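GDSL-like protein (PDB 6HFZ) is a two-domain esterase from a gut bacterium that removes acetyl groups from acetylated mannans. Local coordinates at residues A[40-45]-A[191-196]; A[304-309]-A[344-349]; A[33-38]-A[100-105]. All coordinates share one frame; numbering follows the deposited sequence.

Interaction 1: residues A[40-45]-A[191-196]. With ACT (acetate ion), chain E.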
loop_
_atom_site.group_PDB
_atom_site.type_symbol
_atom_site.label_atom_id
_atom_site.label_comp_id
_atom_site.label_asym_id
_atom_site.label_seq_id
_atom_site.Cartn_x
_atom_site.Cartn_y
_atom_site.Cartn_z
ATOM N N GLY A 40 -3.874 0.805 -2.053
ATOM C CA GLY A 40 -4.642 1.770 -1.236
ATOM C C GLY A 40 -6.151 1.634 -1.390
ATOM O O GLY A 40 -6.658 0.534 -1.645
ATOM N N SER A 41 -6.880 2.740 -1.236
ATOM C CA SER A 41 -8.352 2.666 -1.120
ATOM C C SER A 41 -9.019 2.244 -2.433
ATOM O O SER A 41 -10.063 1.590 -2.421
ATOM C CB SER A 41 -8.940 3.958 -0.689
ATOM O OG SER A 41 -8.643 4.920 -1.655
ATOM N N ILE A 42 -8.386 2.595 -3.550
ATOM C CA ILE A 42 -8.952 2.247 -4.877
ATOM C C ILE A 42 -8.920 0.729 -5.034
ATOM O O ILE A 42 -9.865 0.148 -5.582
ATOM C CB ILE A 42 -8.245 3.000 -6.019
ATOM C CG1 ILE A 42 -8.323 4.512 -5.841
ATOM C CG2 ILE A 42 -8.772 2.542 -7.376
ATOM C CD1 ILE A 42 -7.513 5.259 -6.862
ATOM N N THR A 43 -7.874 0.068 -4.522
ATOM C CA THR A 43 -7.804 -1.394 -4.512
ATOM C C THR A 43 -8.825 -1.954 -3.508
ATOM O O THR A 43 -9.500 -2.930 -3.810
ATOM C CB THR A 43 -6.360 -1.840 -4.228
ATOM O OG1 THR A 43 -5.495 -1.438 -5.311
ATOM C CG2 THR A 43 -6.217 -3.321 -3.971
ATOM N N GLN A 44 -8.856 -1.403 -2.290
ATOM C CA GLN A 44 -9.795 -1.868 -1.260
ATOM C C GLN A 44 -11.212 -1.890 -1.853
ATOM O O GLN A 44 -11.964 -2.859 -1.604
ATOM C CB GLN A 44 -9.663 -0.973 -0.023
ATOM C CG GLN A 44 -10.630 -1.341 1.111
ATOM C CD GLN A 44 -12.056 -0.905 0.886
ATOM O OE1 GLN A 44 -12.333 0.167 0.343
ATOM N NE2 GLN A 44 -12.987 -1.747 1.325
ATOM N N GLY A 45 -11.518 -0.874 -2.676
ATOM C CA GLY A 45 -12.743 -0.762 -3.508
ATOM C C GLY A 45 -13.471 0.569 -3.463
ATOM O O GLY A 45 -14.507 0.721 -4.127
ATOM N N ASP A 191 -12.310 13.071 -7.685
ATOM C CA ASP A 191 -11.154 13.154 -8.580
ATOM C C ASP A 191 -10.046 12.184 -8.182
ATOM O O ASP A 191 -8.982 12.184 -8.803
ATOM C CB ASP A 191 -10.626 14.570 -8.653
ATOM C CG ASP A 191 -11.593 15.452 -9.391
ATOM O OD1 ASP A 191 -12.291 14.939 -10.318
ATOM O OD2 ASP A 191 -11.692 16.612 -8.996
ATOM N N LEU A 192 -10.322 11.282 -7.241
ATOM C CA LEU A 192 -9.329 10.270 -6.855
ATOM C C LEU A 192 -9.968 8.879 -6.877
ATOM O O LEU A 192 -9.465 7.966 -7.548
ATOM C CB LEU A 192 -8.789 10.618 -5.467
ATOM C CG LEU A 192 -7.881 9.555 -4.833
ATOM C CD1 LEU A 192 -6.686 9.243 -5.730
ATOM C CD2 LEU A 192 -7.399 9.990 -3.455
ATOM N N HIS A 193 -11.062 8.717 -6.112
ATOM C CA HIS A 193 -11.746 7.427 -5.971
ATOM C C HIS A 193 -12.764 7.239 -7.088
ATOM O O HIS A 193 -13.653 8.058 -7.247
ATOM C CB HIS A 193 -12.465 7.301 -4.611
ATOM C CG HIS A 193 -11.525 7.552 -3.482
ATOM N ND1 HIS A 193 -11.443 8.787 -2.857
ATOM C CD2 HIS A 193 -10.532 6.780 -2.978
ATOM C CE1 HIS A 193 -10.461 8.747 -1.955
ATOM N NE2 HIS A 193 -9.871 7.519 -2.026
ATOM N N PRO A 194 -12.641 6.187 -7.923
ATOM C CA PRO A 194 -13.613 5.900 -8.984
ATOM C C PRO A 194 -14.947 5.414 -8.408
ATOM O O PRO A 194 -14.988 4.788 -7.361
ATOM C CB PRO A 194 -12.989 4.772 -9.815
ATOM C CG PRO A 194 -11.542 4.728 -9.352
ATOM C CD PRO A 194 -11.554 5.203 -7.910
ATOM N N ASN A 195 -16.029 5.781 -9.088
ATOM C CA ASN A 195 -17.365 5.198 -8.809
ATOM C C ASN A 195 -17.475 3.885 -9.580
ATOM O O ASN A 195 -16.467 3.342 -10.054
ATOM C CB ASN A 195 -18.475 6.184 -9.176
ATOM C CG ASN A 195 -18.524 6.543 -10.640
ATOM O OD1 ASN A 195 -17.879 5.905 -11.475
ATOM N ND2 ASN A 195 -19.294 7.591 -10.957
ATOM N N ASP A 196 -18.696 3.328 -9.722
ATOM C CA ASP A 196 -18.821 2.068 -10.423
ATOM C C ASP A 196 -18.322 2.145 -11.874
ATOM O O ASP A 196 -17.630 1.217 -12.356
ATOM C CB ASP A 196 -20.271 1.602 -10.404
ATOM C CG ASP A 196 -20.773 1.175 -9.041
ATOM O OD1 ASP A 196 -19.941 0.884 -8.147
ATOM O OD2 ASP A 196 -22.013 1.121 -8.900
HETATM C C ACT E . -6.583 6.293 -1.239
HETATM O O ACT E . -7.396 7.118 -0.718
HETATM O OXT ACT E . -6.029 5.395 -0.600
HETATM C CH3 ACT E . -6.230 6.365 -2.690
#
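An acetate ion, probably picked up from the crystallisation liquor, sits against the S41-H193 pair where the two segments meet. The OG of S41 comes 2.9 Å from NE2 of H193, at the edge of the imidazole and near its plane. Acetate atom O reaches that same edge and accepts a hydrogen bond from H193 NE2 at 2.8 Å, with an N-H...O angle of 161°. The other carboxylate oxygen, OXT, is bonded by the backbone N of S41 at 2.9 Å. G81 N and N110 ND2 also hydrogen-bond to the ion. The hydroxyl of S41 is set between its own backbone N and carbonyl carbon (chi1 62°), which turns it, at the first residue of helix 41-44, toward the histidine.

Beside this polar centre, I42 packs on the loop. Its CD1 lies 3.4 Å from the carbonyl O of L192 and also meets the CD1 methyl of that leucine, while CG2 stands 3.9 Å from CD of P194, the I42 and P194 side chains crossing at about a right angle. On its own side of the contact, L192 places CG over the centre of one face of the H193 ring.

H193 ND1 is hydrogen-bonded to OD2 of D190, which probably helps to fix the rotation of the imidazole. The arrangement S41, H193, D190 is consistent with the Ser-His-Asp triad of SGNH hydrolases, and the acetate, gripped by S41 N, G81 N and N110 ND2, probably resembles the acetyl product in an oxyanion hole.

Interaction 2: residues A[304-309]-A[344-349]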
loop_
_atom_site.group_PDB
_atom_site.type_symbol
_atom_site.label_atom_id
_atom_site.label_comp_id
_atom_site.label_asym_id
_atom_site.label_seq_id
_atom_site.Cartn_x
_atom_site.Cartn_y
_atom_site.Cartn_z
ATOM N N ALA A 304 1.090 13.833 20.642
ATOM C CA ALA A 304 2.250 13.157 21.212
ATOM C C ALA A 304 3.529 13.674 20.557
ATOM O O ALA A 304 3.467 14.381 19.567
ATOM C CB ALA A 304 2.122 11.665 21.025
ATOM N N GLU A 305 4.662 13.221 21.087
ATOM C CA GLU A 305 5.969 13.410 20.496
ATOM C C GLU A 305 6.676 12.049 20.489
ATOM O O GLU A 305 6.446 11.157 21.372
ATOM C CB GLU A 305 6.746 14.493 21.250
ATOM C CG GLU A 305 7.352 14.020 22.560
ATOM C CD GLU A 305 8.022 15.093 23.424
ATOM O OE1 GLU A 305 8.339 16.191 22.870
ATOM O OE2 GLU A 305 8.188 14.840 24.660
ATOM N N ILE A 306 7.505 11.836 19.467
ATOM C CA ILE A 306 8.341 10.667 19.350
ATOM C C ILE A 306 9.815 11.134 19.337
ATOM O O ILE A 306 10.155 12.120 18.674
ATOM C CB ILE A 306 7.975 9.845 18.088
ATOM C CG1 ILE A 306 8.810 8.574 17.997
ATOM C CG2 ILE A 306 8.052 10.669 16.817
ATOM C CD1 ILE A 306 8.224 7.523 17.081
ATOM N N ILE A 307 10.636 10.429 20.119
ATOM C CA ILE A 307 12.002 10.731 20.360
ATOM C C ILE A 307 12.817 9.481 20.065
ATOM O O ILE A 307 12.488 8.393 20.529
ATOM C CB ILE A 307 12.199 11.164 21.820
ATOM C CG1 ILE A 307 11.386 12.419 22.145
ATOM C CG2 ILE A 307 13.683 11.362 22.119
ATOM C CD1 ILE A 307 11.441 12.815 23.609
ATOM N N VAL A 308 13.906 9.642 19.303
ATOM C CA VAL A 308 14.733 8.531 18.940
ATOM C C VAL A 308 16.101 8.749 19.612
ATOM O O VAL A 308 16.668 9.836 19.453
ATOM C CB VAL A 308 14.837 8.380 17.412
ATOM C CG1 VAL A 308 15.791 7.279 17.005
ATOM C CG2 VAL A 308 13.474 8.115 16.810
ATOM N N ASP A 309 16.564 7.731 20.346
ATOM C CA ASP A 309 17.900 7.679 20.964
ATOM C C ASP A 309 18.143 8.917 21.852
ATOM O O ASP A 309 19.230 9.513 21.802
ATOM C CB ASP A 309 18.956 7.595 19.850
ATOM C CG ASP A 309 18.900 6.305 19.050
ATOM O OD1 ASP A 309 18.583 5.259 19.677
ATOM O OD2 ASP A 309 19.176 6.359 17.798
ATOM N N HIS A 344 17.820 1.056 18.008
ATOM C CA HIS A 344 17.454 2.398 18.435
ATOM C C HIS A 344 16.482 2.327 19.618
ATOM O O HIS A 344 15.618 1.473 19.630
ATOM C CB HIS A 344 16.810 3.186 17.283
ATOM C CG HIS A 344 17.758 3.379 16.141
ATOM N ND1 HIS A 344 18.663 4.419 16.131
ATOM C CD2 HIS A 344 17.987 2.656 15.019
ATOM C CE1 HIS A 344 19.404 4.344 15.040
ATOM N NE2 HIS A 344 18.986 3.280 14.317
ATOM N N LYS A 345 16.596 3.277 20.545
ATOM C CA LYS A 345 15.605 3.426 21.571
ATOM C C LYS A 345 14.578 4.429 21.048
ATOM O O LYS A 345 14.924 5.489 20.506
ATOM C CB LYS A 345 16.230 3.839 22.907
ATOM C CG LYS A 345 15.218 4.273 23.954
ATOM C CD LYS A 345 15.805 4.454 25.349
ATOM C CE LYS A 345 14.783 4.907 26.377
ATOM N NZ LYS A 345 14.230 6.248 26.068
ATOM N N VAL A 346 13.304 4.058 21.176
ATOM C CA VAL A 346 12.249 4.898 20.724
ATOM C C VAL A 346 11.274 5.133 21.873
ATOM O O VAL A 346 10.840 4.203 22.540
ATOM C CB VAL A 346 11.543 4.287 19.498
ATOM C CG1 VAL A 346 10.451 5.221 19.006
ATOM C CG2 VAL A 346 12.532 3.945 18.402
ATOM N N GLU A 347 10.862 6.375 22.034
ATOM C CA GLU A 347 9.922 6.710 23.048
ATOM C C GLU A 347 8.815 7.550 22.416
ATOM O O GLU A 347 9.092 8.457 21.654
ATOM C CB GLU A 347 10.649 7.446 24.185
ATOM C CG GLU A 347 9.698 7.937 25.263
ATOM C CD GLU A 347 10.342 8.531 26.507
ATOM O OE1 GLU A 347 11.439 9.159 26.392
ATOM O OE2 GLU A 347 9.737 8.360 27.599
ATOM N N VAL A 348 7.566 7.250 22.777
ATOM C CA VAL A 348 6.440 8.087 22.423
ATOM C C VAL A 348 5.773 8.532 23.736
ATOM O O VAL A 348 5.564 7.703 24.596
ATOM C CB VAL A 348 5.466 7.312 21.515
ATOM C CG1 VAL A 348 4.268 8.165 21.144
ATOM C CG2 VAL A 348 6.176 6.786 20.269
ATOM N N ARG A 349 5.470 9.824 23.854
ATOM C CA ARG A 349 4.901 10.424 25.069
ATOM C C ARG A 349 3.771 11.368 24.673
ATOM O O ARG A 349 3.935 12.149 23.771
ATOM C CB ARG A 349 5.975 11.280 25.770
ATOM C CG ARG A 349 5.577 11.806 27.144
ATOM C CD ARG A 349 6.778 12.457 27.882
ATOM N NE ARG A 349 6.356 13.005 29.189
ATOM C CZ ARG A 349 6.445 12.343 30.343
ATOM N NH1 ARG A 349 7.047 11.171 30.384
ATOM N NH2 ARG A 349 5.970 12.863 31.461
#
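Strands 304-308 and 344-349 run antiparallel, their axes 4.7 Å apart, with paired backbone hydrogen bonds at E305-R349 and I307-E347 and a further bond from D309 N to K345 O. On the face carrying I306, V308, V346 and V348 the pairing is aliphatic. CG1 of I306 is anti to the backbone N (chi1 -177°) and, with the chain extended beyond it, CD1 lies against both valines of the other strand, 3.7 Å from CG1 of V346 and 3.9 Å from CG2 of V348. I335 of strand 329-336 also packs against I306 and V308, and V346 and V348 reach V284 and I280 of strand 279-286. The other face holds E305, I307, E347 and R349. There OE2 of E305 comes near CD of R349, but the charged ends stay apart, OE2 of E305 lying 5.2 Å from NE of R349.

A side-chain grip forms at the end of strand 304-308, where D309 leaves the strand and its carboxylate takes two bonds. OD1 accepts the backbone N-H of K345 at 2.9 Å. OD2 uses its syn lone pair to accept the N-H of H344 ND1 at 2.6 Å, the oxygen lying in the ring plane and the N-H...O angle being 167°. Carboxylate and imidazole are turned 33° from each other. On the far side of the ring, H344 NE2 bonds to the carbonyl O of E340, so both ring nitrogens are held. An alanine in place of D309 would probably leave H344 ND1 and the K345 N-H without their acceptor, and the imidazole held through NE2 alone and freer to turn.

With ND1 and NE2 each facing an acceptor, H344 is likely to favour the doubly protonated form, its positive charge balanced by the aspartate beside it.

Interaction 3: residues A[33-38]-A[100-105]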
loop_
_atom_site.group_PDB
_atom_site.type_symbol
_atom_site.label_atom_id
_atom_site.label_comp_id
_atom_site.label_asym_id
_atom_site.label_seq_id
_atom_site.Cartn_x
_atom_site.Cartn_y
_atom_site.Cartn_z
ATOM N N LEU A 33 -5.729 -21.390 -8.032
ATOM C CA LEU A 33 -4.855 -20.240 -8.104
ATOM C C LEU A 33 -5.378 -19.119 -7.206
ATOM O O LEU A 33 -6.592 -18.921 -7.033
ATOM C CB LEU A 33 -4.750 -19.789 -9.559
ATOM C CG LEU A 33 -4.060 -20.785 -10.479
ATOM C CD1 LEU A 33 -4.393 -20.492 -11.934
ATOM C CD2 LEU A 33 -2.554 -20.818 -10.248
ATOM N N ASN A 34 -4.419 -18.383 -6.632
ATOM C CA ASN A 34 -4.693 -17.302 -5.720
ATOM C C ASN A 34 -4.385 -15.965 -6.426
ATOM O O ASN A 34 -3.277 -15.738 -6.829
ATOM C CB ASN A 34 -3.831 -17.485 -4.471
ATOM C CG ASN A 34 -4.207 -18.720 -3.674
ATOM O OD1 ASN A 34 -5.374 -19.095 -3.604
ATOM N ND2 ASN A 34 -3.242 -19.326 -3.014
ATOM N N ILE A 35 -5.409 -15.133 -6.577
ATOM C CA ILE A 35 -5.348 -13.874 -7.306
ATOM C C ILE A 35 -5.395 -12.733 -6.280
ATOM O O ILE A 35 -6.442 -12.575 -5.633
ATOM C CB ILE A 35 -6.541 -13.817 -8.281
ATOM C CG1 ILE A 35 -6.621 -15.049 -9.199
ATOM C CG2 ILE A 35 -6.539 -12.511 -9.079
ATOM C CD1 ILE A 35 -5.407 -15.294 -10.073
ATOM N N ALA A 36 -4.302 -11.954 -6.145
ATOM C CA ALA A 36 -4.193 -11.008 -5.079
ATOM C C ALA A 36 -3.981 -9.579 -5.591
ATOM O O ALA A 36 -3.480 -9.350 -6.673
ATOM C CB ALA A 36 -3.099 -11.418 -4.149
ATOM N N PHE A 37 -4.294 -8.648 -4.700
ATOM C CA PHE A 37 -4.200 -7.211 -4.957
ATOM C C PHE A 37 -3.708 -6.498 -3.703
ATOM O O PHE A 37 -4.269 -6.692 -2.654
ATOM C CB PHE A 37 -5.576 -6.651 -5.312
ATOM C CG PHE A 37 -6.264 -7.373 -6.436
ATOM C CD1 PHE A 37 -6.918 -8.575 -6.205
ATOM C CD2 PHE A 37 -6.304 -6.836 -7.721
ATOM C CE1 PHE A 37 -7.559 -9.238 -7.227
ATOM C CE2 PHE A 37 -6.885 -7.545 -8.753
ATOM C CZ PHE A 37 -7.531 -8.727 -8.498
ATOM N N LEU A 38 -2.635 -5.691 -3.840
ATOM C CA LEU A 38 -2.054 -4.941 -2.753
ATOM C C LEU A 38 -2.011 -3.472 -3.191
ATOM O O LEU A 38 -1.454 -3.123 -4.196
ATOM C CB LEU A 38 -0.663 -5.488 -2.418
ATOM C CG LEU A 38 0.055 -4.822 -1.233
ATOM C CD1 LEU A 38 -0.544 -5.304 0.069
ATOM C CD2 LEU A 38 1.551 -5.126 -1.270
ATOM N N PRO A 100 0.085 -16.071 -2.835
ATOM C CA PRO A 100 -0.539 -15.585 -4.059
ATOM C C PRO A 100 0.217 -16.116 -5.284
ATOM O O PRO A 100 1.458 -16.302 -5.242
ATOM C CB PRO A 100 -0.368 -14.050 -3.926
ATOM C CG PRO A 100 0.936 -13.914 -3.133
ATOM C CD PRO A 100 0.848 -15.047 -2.122
ATOM N N ASP A 101 -0.516 -16.279 -6.388
ATOM C CA ASP A 101 0.023 -16.707 -7.696
ATOM C C ASP A 101 0.133 -15.533 -8.683
ATOM O O ASP A 101 1.027 -15.497 -9.553
ATOM C CB ASP A 101 -0.841 -17.837 -8.253
ATOM C CG ASP A 101 -0.768 -19.098 -7.385
ATOM O OD1 ASP A 101 0.368 -19.652 -7.241
ATOM O OD2 ASP A 101 -1.828 -19.471 -6.768
ATOM N N PHE A 102 -0.652 -14.501 -8.426
ATOM C CA PHE A 102 -0.735 -13.293 -9.206
ATOM C C PHE A 102 -0.971 -12.146 -8.215
ATOM O O PHE A 102 -1.804 -12.294 -7.324
ATOM C CB PHE A 102 -1.909 -13.413 -10.185
ATOM C CG PHE A 102 -2.279 -12.142 -10.927
ATOM C CD1 PHE A 102 -1.687 -11.835 -12.137
ATOM C CD2 PHE A 102 -3.287 -11.314 -10.441
ATOM C CE1 PHE A 102 -2.033 -10.670 -12.822
ATOM C CE2 PHE A 102 -3.657 -10.169 -11.136
ATOM C CZ PHE A 102 -3.027 -9.859 -12.326
ATOM N N VAL A 103 -0.180 -11.074 -8.331
ATOM C CA VAL A 103 -0.238 -9.919 -7.450
ATOM C C VAL A 103 -0.270 -8.652 -8.317
ATOM O O VAL A 103 0.658 -8.444 -9.087
ATOM C CB VAL A 103 1.002 -9.839 -6.528
ATOM C CG1 VAL A 103 0.944 -8.575 -5.663
ATOM C CG2 VAL A 103 1.134 -11.097 -5.673
ATOM N N ILE A 104 -1.326 -7.862 -8.159
ATOM C CA ILE A 104 -1.351 -6.450 -8.612
ATOM C C ILE A 104 -0.873 -5.554 -7.475
ATOM O O ILE A 104 -1.350 -5.695 -6.299
ATOM C CB ILE A 104 -2.749 -6.045 -9.101
ATOM C CG1 ILE A 104 -2.909 -6.499 -10.554
ATOM C CG2 ILE A 104 -2.979 -4.516 -8.934
ATOM C CD1 ILE A 104 -4.305 -6.394 -11.114
ATOM N N ILE A 105 0.057 -4.662 -7.814
ATOM C CA ILE A 105 0.536 -3.688 -6.896
ATOM C C ILE A 105 0.063 -2.301 -7.355
ATOM O O ILE A 105 0.325 -1.900 -8.469
ATOM C CB ILE A 105 2.064 -3.752 -6.768
ATOM C CG1 ILE A 105 2.550 -5.074 -6.184
ATOM C CG2 ILE A 105 2.553 -2.575 -5.947
ATOM C CD1 ILE A 105 4.020 -5.215 -6.187
#
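I35 packs obliquely on F102, its CG2 3.7 Å from CD2 of the ring while its CD1 reaches the phenylalanine CB. CG of F102 is anti to the backbone N (chi1 170°), which carries the ring to I35 CG2. Further along the same face F37 and I104 lie side by side, pointing the same way, with CE2 of the ring 3.7 Å from CD1 of the isoleucine. On the reverse face A36, whose side chain is a single methyl, sets CB 3.8 Å from CB of P100.

The strands are parallel, with axes 4.6 Å apart. The backbone bonds A36 N to F102 O, I104 N to A36 O and L38 N to I104 O join them in register. Before strand 102-106 begins, the side chain of D101 extends the pairing. Its OD2 offers the anti lone pair to N34 N at 2.8 Å, while D101 N returns a bond to N34 O, also at 2.8 Å. N34 O receives a weak second bond from F102 N. D101 OD1 is engaged by a salt bridge to R26, and this probably helps to hold the carboxylate in place as well as balance its charge, while N34 ND2 turns to the carbonyl O of E99.

Both strands belong to the central parallel part of the sheet of an SGNH-type alpha/beta/alpha fold. Strand 71-78 adjoins the other edge of strand 32-39. Helix 55-66 covers the face of I35, F37, F102 and I104, its W63 meeting F102 edge-to-face, and helices 84-96 and 115-129 cover the face of A36, L38, V103 and I105.

Interactions 1 and 3 share one fold: strand 32-39 runs directly into helix 41-44, and T43 CG2 packs 3.6 Å from F37 CB, tying the interior of the sheet to the probable catalytic serine. Interaction 3 is the buried one, with hydrophobic faces covered by helices. Interaction 1, partly buried, joins a short helix to a loop through polar atoms, a bound acetate and the packing of I42. Interaction 2 lies apart in an all-antiparallel sheet, about 23 Å from each of the others between nearest atoms. It has one aliphatic face, and one of charged side chains with an isoleucine among them. D309 binds a histidine and a backbone N-H at a strand end, D101 continues strand pairing, and H193 meets a ligand.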